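Local structure of flagella basal body P-ring formation protein FlgA (Salmonella typhimurium, 3TEE) at residues Gln1-Gln13 with Asn31-Met43. The protein takes part in assembly of the flagellar P-ring in the periplasm, probably as a chaperone or modulator of the process. Residues are numbered along the deposited sequence; the frame is centred on the assembly and turned at random.
Sequences QDINAQLTTWFSQ and NLLPSCEQPAFSM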
loop_
_atom_site.group_PDB
_atom_site.type_symbol
_atom_site.label_atom_id
_atom_site.label_comp_id
_atom_site.label_asym_id
_atom_site.label_seq_id
_atom_site.Cartn_x
_atom_site.Cartn_y
_atom_site.Cartn_z
ATOM N N GLN A 1 -29.571 25.147 -7.792
ATOM C CA GLN A 1 -29.085 23.786 -7.536
ATOM C C GLN A 1 -27.991 23.299 -8.519
ATOM O O GLN A 1 -27.502 22.190 -8.380
ATOM C CB GLN A 1 -30.237 22.767 -7.319
ATOM C CG GLN A 1 -31.414 22.872 -8.305
ATOM C CD GLN A 1 -32.564 21.941 -7.974
ATOM O OE1 GLN A 1 -33.719 22.366 -7.846
ATOM N NE2 GLN A 1 -32.288 20.643 -7.862
ATOM N N ASP A 2 -27.561 24.196 -9.440
ATOM C CA ASP A 2 -26.541 24.042 -10.482
ATOM C C ASP A 2 -25.186 23.581 -9.904
ATOM O O ASP A 2 -24.759 22.479 -10.233
ATOM C CB ASP A 2 -26.402 25.370 -11.252
ATOM C CG ASP A 2 -25.849 25.313 -12.661
ATOM O OD1 ASP A 2 -26.266 24.414 -13.428
ATOM O OD2 ASP A 2 -25.110 26.254 -13.047
ATOM N N ILE A 3 -24.536 24.386 -9.030
ATOM C CA ILE A 3 -23.230 24.038 -8.438
ATOM C C ILE A 3 -23.249 22.733 -7.666
ATOM O O ILE A 3 -22.306 21.936 -7.760
ATOM C CB ILE A 3 -22.585 25.197 -7.613
ATOM C CG1 ILE A 3 -21.129 24.864 -7.182
ATOM C CG2 ILE A 3 -23.450 25.589 -6.379
ATOM C CD1 ILE A 3 -20.160 25.142 -8.197
ATOM N N ASN A 4 -24.301 22.523 -6.881
ATOM C CA ASN A 4 -24.432 21.322 -6.073
ATOM C C ASN A 4 -24.514 20.063 -6.976
ATOM O O ASN A 4 -23.820 19.083 -6.722
ATOM C CB ASN A 4 -25.652 21.454 -5.143
ATOM C CG ASN A 4 -25.317 22.147 -3.832
ATOM O OD1 ASN A 4 -24.497 21.663 -3.028
ATOM N ND2 ASN A 4 -25.972 23.274 -3.563
ATOM N N ALA A 5 -25.295 20.140 -8.061
ATOM C CA ALA A 5 -25.457 19.047 -9.036
ATOM C C ALA A 5 -24.105 18.774 -9.761
ATOM O O ALA A 5 -23.726 17.628 -9.950
ATOM C CB ALA A 5 -26.527 19.432 -10.055
ATOM N N GLN A 6 -23.391 19.844 -10.139
ATOM C CA GLN A 6 -22.097 19.739 -10.814
ATOM C C GLN A 6 -21.057 19.127 -9.895
ATOM O O GLN A 6 -20.383 18.185 -10.307
ATOM C CB GLN A 6 -21.645 21.129 -11.293
ATOM C CG GLN A 6 -22.481 21.673 -12.454
ATOM C CD GLN A 6 -22.008 23.052 -12.903
ATOM O OE1 GLN A 6 -21.140 23.650 -12.292
ATOM N NE2 GLN A 6 -22.585 23.601 -13.956
ATOM N N LEU A 7 -20.938 19.615 -8.658
ATOM C CA LEU A 7 -20.001 19.021 -7.695
ATOM C C LEU A 7 -20.354 17.567 -7.396
ATOM O O LEU A 7 -19.442 16.761 -7.281
ATOM C CB LEU A 7 -19.934 19.815 -6.370
ATOM C CG LEU A 7 -19.215 21.184 -6.454
ATOM C CD1 LEU A 7 -19.534 22.012 -5.237
ATOM C CD2 LEU A 7 -17.695 21.012 -6.626
ATOM N N THR A 8 -21.662 17.244 -7.240
ATOM C CA THR A 8 -22.116 15.860 -6.979
ATOM C C THR A 8 -21.693 14.927 -8.128
ATOM O O THR A 8 -21.150 13.844 -7.876
ATOM C CB THR A 8 -23.634 15.820 -6.692
ATOM O OG1 THR A 8 -23.894 16.598 -5.504
ATOM C CG2 THR A 8 -24.162 14.377 -6.531
ATOM N N THR A 9 -21.930 15.355 -9.375
ATOM C CA THR A 9 -21.509 14.604 -10.565
ATOM C C THR A 9 -19.962 14.529 -10.625
ATOM O O THR A 9 -19.408 13.458 -10.886
ATOM C CB THR A 9 -22.140 15.210 -11.856
ATOM O OG1 THR A 9 -23.554 15.036 -11.794
ATOM C CG2 THR A 9 -21.612 14.550 -13.145
ATOM N N TRP A 10 -19.270 15.652 -10.381
ATOM C CA TRP A 10 -17.807 15.637 -10.440
ATOM C C TRP A 10 -17.201 14.630 -9.434
ATOM O O TRP A 10 -16.432 13.748 -9.843
ATOM C CB TRP A 10 -17.236 17.051 -10.247
ATOM C CG TRP A 10 -15.771 17.168 -10.522
ATOM C CD1 TRP A 10 -15.163 17.193 -11.743
ATOM C CD2 TRP A 10 -14.756 17.452 -9.562
ATOM N NE1 TRP A 10 -13.812 17.420 -11.595
ATOM C CE2 TRP A 10 -13.530 17.560 -10.263
ATOM C CE3 TRP A 10 -14.758 17.605 -8.161
ATOM C CZ2 TRP A 10 -12.322 17.858 -9.622
ATOM C CZ3 TRP A 10 -13.547 17.865 -7.521
ATOM C CH2 TRP A 10 -12.350 17.976 -8.251
ATOM N N PHE A 11 -17.580 14.713 -8.157
ATOM C CA PHE A 11 -17.050 13.761 -7.165
ATOM C C PHE A 11 -17.500 12.340 -7.426
ATOM O O PHE A 11 -16.704 11.439 -7.194
ATOM C CB PHE A 11 -17.399 14.163 -5.726
ATOM C CG PHE A 11 -16.476 15.231 -5.196
ATOM C CD1 PHE A 11 -15.210 14.899 -4.704
ATOM C CD2 PHE A 11 -16.882 16.561 -5.148
ATOM C CE1 PHE A 11 -14.355 15.887 -4.205
ATOM C CE2 PHE A 11 -16.020 17.552 -4.665
ATOM C CZ PHE A 11 -14.778 17.201 -4.168
ATOM N N SER A 12 -18.759 12.121 -7.890
ATOM C CA SER A 12 -19.243 10.758 -8.243
ATOM C C SER A 12 -18.318 10.124 -9.320
ATOM O O SER A 12 -17.892 8.979 -9.179
ATOM C CB SER A 12 -20.678 10.821 -8.787
ATOM O OG SER A 12 -21.604 11.136 -7.754
ATOM N N GLN A 13 -18.064 10.853 -10.410
ATOM C CA GLN A 13 -17.197 10.389 -11.522
ATOM C C GLN A 13 -15.748 10.187 -11.021
ATOM O O GLN A 13 -15.140 9.159 -11.315
ATOM C CB GLN A 13 -17.216 11.381 -12.695
ATOM C CG GLN A 13 -18.558 11.350 -13.444
ATOM C CD GLN A 13 -18.784 12.459 -14.443
ATOM O OE1 GLN A 13 -18.016 13.421 -14.519
ATOM N NE2 GLN A 13 -19.890 12.368 -15.203
ATOM N N ASN A 31 -21.741 33.053 -1.202
ATOM C CA ASN A 31 -21.352 34.302 -1.861
ATOM C C ASN A 31 -20.021 34.133 -2.602
ATOM O O ASN A 31 -19.756 34.859 -3.563
ATOM C CB ASN A 31 -21.282 35.466 -0.859
ATOM C CG ASN A 31 -22.565 35.704 -0.088
ATOM O OD1 ASN A 31 -22.608 35.568 1.140
ATOM N ND2 ASN A 31 -23.640 36.054 -0.787
ATOM N N LEU A 32 -19.188 33.161 -2.154
ATOM C CA LEU A 32 -17.926 32.853 -2.808
ATOM C C LEU A 32 -18.023 31.710 -3.848
ATOM O O LEU A 32 -17.006 31.130 -4.223
ATOM C CB LEU A 32 -16.740 32.727 -1.833
ATOM C CG LEU A 32 -16.798 31.733 -0.685
ATOM C CD1 LEU A 32 -16.170 30.402 -1.078
ATOM C CD2 LEU A 32 -16.043 32.269 0.509
ATOM N N LEU A 33 -19.252 31.425 -4.339
ATOM C CA LEU A 33 -19.482 30.404 -5.364
ATOM C C LEU A 33 -19.087 30.943 -6.737
ATOM O O LEU A 33 -19.215 32.155 -6.975
ATOM C CB LEU A 33 -20.963 29.958 -5.410
ATOM C CG LEU A 33 -21.456 29.022 -4.297
ATOM C CD1 LEU A 33 -22.966 28.826 -4.414
ATOM C CD2 LEU A 33 -20.743 27.657 -4.334
ATOM N N PRO A 34 -18.622 30.079 -7.671
ATOM C CA PRO A 34 -18.281 30.581 -9.024
ATOM C C PRO A 34 -19.509 31.174 -9.736
ATOM O O PRO A 34 -20.626 30.695 -9.523
ATOM C CB PRO A 34 -17.774 29.333 -9.740
ATOM C CG PRO A 34 -18.326 28.201 -8.978
ATOM C CD PRO A 34 -18.368 28.630 -7.564
ATOM N N SER A 35 -19.313 32.230 -10.535
ATOM C CA SER A 35 -20.403 32.910 -11.255
ATOM C C SER A 35 -20.710 32.263 -12.594
ATOM O O SER A 35 -21.815 32.444 -13.106
ATOM C CB SER A 35 -20.041 34.371 -11.511
ATOM O OG SER A 35 -19.664 35.026 -10.312
ATOM N N CYS A 36 -19.714 31.613 -13.228
ATOM C CA CYS A 36 -19.939 31.057 -14.556
ATOM C C CYS A 36 -20.822 29.815 -14.549
ATOM O O CYS A 36 -21.028 29.189 -13.505
ATOM C CB CYS A 36 -18.625 30.827 -15.292
ATOM S SG CYS A 36 -17.604 29.529 -14.555
ATOM N N GLU A 37 -21.322 29.454 -15.735
ATOM C CA GLU A 37 -22.220 28.318 -15.963
ATOM C C GLU A 37 -21.504 26.979 -15.742
ATOM O O GLU A 37 -22.090 26.055 -15.174
ATOM C CB GLU A 37 -22.704 28.400 -17.419
ATOM C CG GLU A 37 -23.931 27.586 -17.763
ATOM C CD GLU A 37 -24.387 27.818 -19.190
ATOM O OE1 GLU A 37 -24.642 28.988 -19.554
ATOM O OE2 GLU A 37 -24.468 26.828 -19.953
ATOM N N GLN A 38 -20.251 26.864 -16.241
ATOM C CA GLN A 38 -19.506 25.620 -16.172
ATOM C C GLN A 38 -18.115 25.867 -15.540
ATOM O O GLN A 38 -17.124 25.927 -16.259
ATOM C CB GLN A 38 -19.399 25.021 -17.604
ATOM C CG GLN A 38 -18.926 23.556 -17.626
ATOM C CD GLN A 38 -18.468 23.094 -18.999
ATOM O OE1 GLN A 38 -18.642 23.773 -20.020
ATOM N NE2 GLN A 38 -17.769 21.976 -19.032
ATOM N N PRO A 39 -18.014 26.055 -14.212
ATOM C CA PRO A 39 -16.680 26.274 -13.621
ATOM C C PRO A 39 -15.767 25.071 -13.795
ATOM O O PRO A 39 -16.249 23.945 -13.887
ATOM C CB PRO A 39 -16.974 26.507 -12.135
ATOM C CG PRO A 39 -18.337 25.980 -11.904
ATOM C CD PRO A 39 -19.081 26.033 -13.183
ATOM N N ALA A 40 -14.455 25.310 -13.870
ATOM C CA ALA A 40 -13.493 24.210 -13.923
ATOM C C ALA A 40 -13.160 23.866 -12.460
ATOM O O ALA A 40 -12.700 24.733 -11.720
ATOM C CB ALA A 40 -12.242 24.645 -14.675
ATOM N N PHE A 41 -13.385 22.617 -12.045
ATOM C CA PHE A 41 -13.074 22.163 -10.680
ATOM C C PHE A 41 -11.757 21.431 -10.648
ATOM O O PHE A 41 -11.444 20.659 -11.562
ATOM C CB PHE A 41 -14.131 21.187 -10.131
ATOM C CG PHE A 41 -15.527 21.744 -10.062
ATOM C CD1 PHE A 41 -15.780 22.959 -9.432
ATOM C CD2 PHE A 41 -16.605 21.015 -10.559
ATOM C CE1 PHE A 41 -17.076 23.471 -9.362
ATOM C CE2 PHE A 41 -17.903 21.535 -10.498
ATOM C CZ PHE A 41 -18.126 22.761 -9.902
ATOM N N SER A 42 -11.009 21.640 -9.581
ATOM C CA SER A 42 -9.728 20.939 -9.389
ATOM C C SER A 42 -9.408 20.843 -7.914
ATOM O O SER A 42 -9.937 21.597 -7.084
ATOM C CB SER A 42 -8.580 21.627 -10.128
ATOM O OG SER A 42 -8.395 22.949 -9.658
ATOM N N MET A 43 -8.577 19.865 -7.592
ATOM C CA MET A 43 -8.089 19.650 -6.232
ATOM C C MET A 43 -6.568 19.520 -6.198
ATOM O O MET A 43 -5.896 19.870 -7.166
ATOM C CB MET A 43 -8.739 18.415 -5.646
ATOM C CG MET A 43 -10.175 18.625 -5.281
ATOM S SD MET A 43 -10.722 17.282 -4.229
ATOM C CE MET A 43 -9.590 17.507 -2.866
HETATM O O HOH W 1 -18.805 22.660 -13.918
#
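F41 of strand 40-42 lodges its ring among I3, Q6, L7 and W10 of helix 2-13, a worked example of an edge-strand aromatic fitting between helix side chains. L7 CD2 sits over the centre of one ring face, 3.7 Å from the centroid of F41, a CH-pi contact. In the plane of that ring the edge is met by I3 CD1, 3.6 Å from F41 CZ, and by Q6 CB.

W10 packs along the CB end of F41. With CG anti to the backbone N (chi1 -170°), its indole stands toward the strand, and F41 CB lies over the centre of the six-membered ring. The F41 ring also turns its edge to the W10 five-membered ring, an edge-to-face pair with planes at 60°. M43 CG abuts the indole rim 3.7 Å from W10 CH2, while M43 SD makes Met-aromatic contacts with W10 and F11.

I3 CD1 also touches P34 CG, and I3 CG2 packs on L33 CD1. The extended Q6 chain carries NE2 to E37 O (2.8 Å), a nearly straight bond (165°) with E37 O in the Q6 amide plane; a water joins P39 O and, weakly, Q6 OE1.

On the sheet-facing side, L7 and F11 pack on V68 of strand 62-79, and F11 also reaches strands 21-26 and 53-59. Strand 40-42 pairs antiparallel with 53-59, to which the C36-C59 disulfide ties the preceding loop.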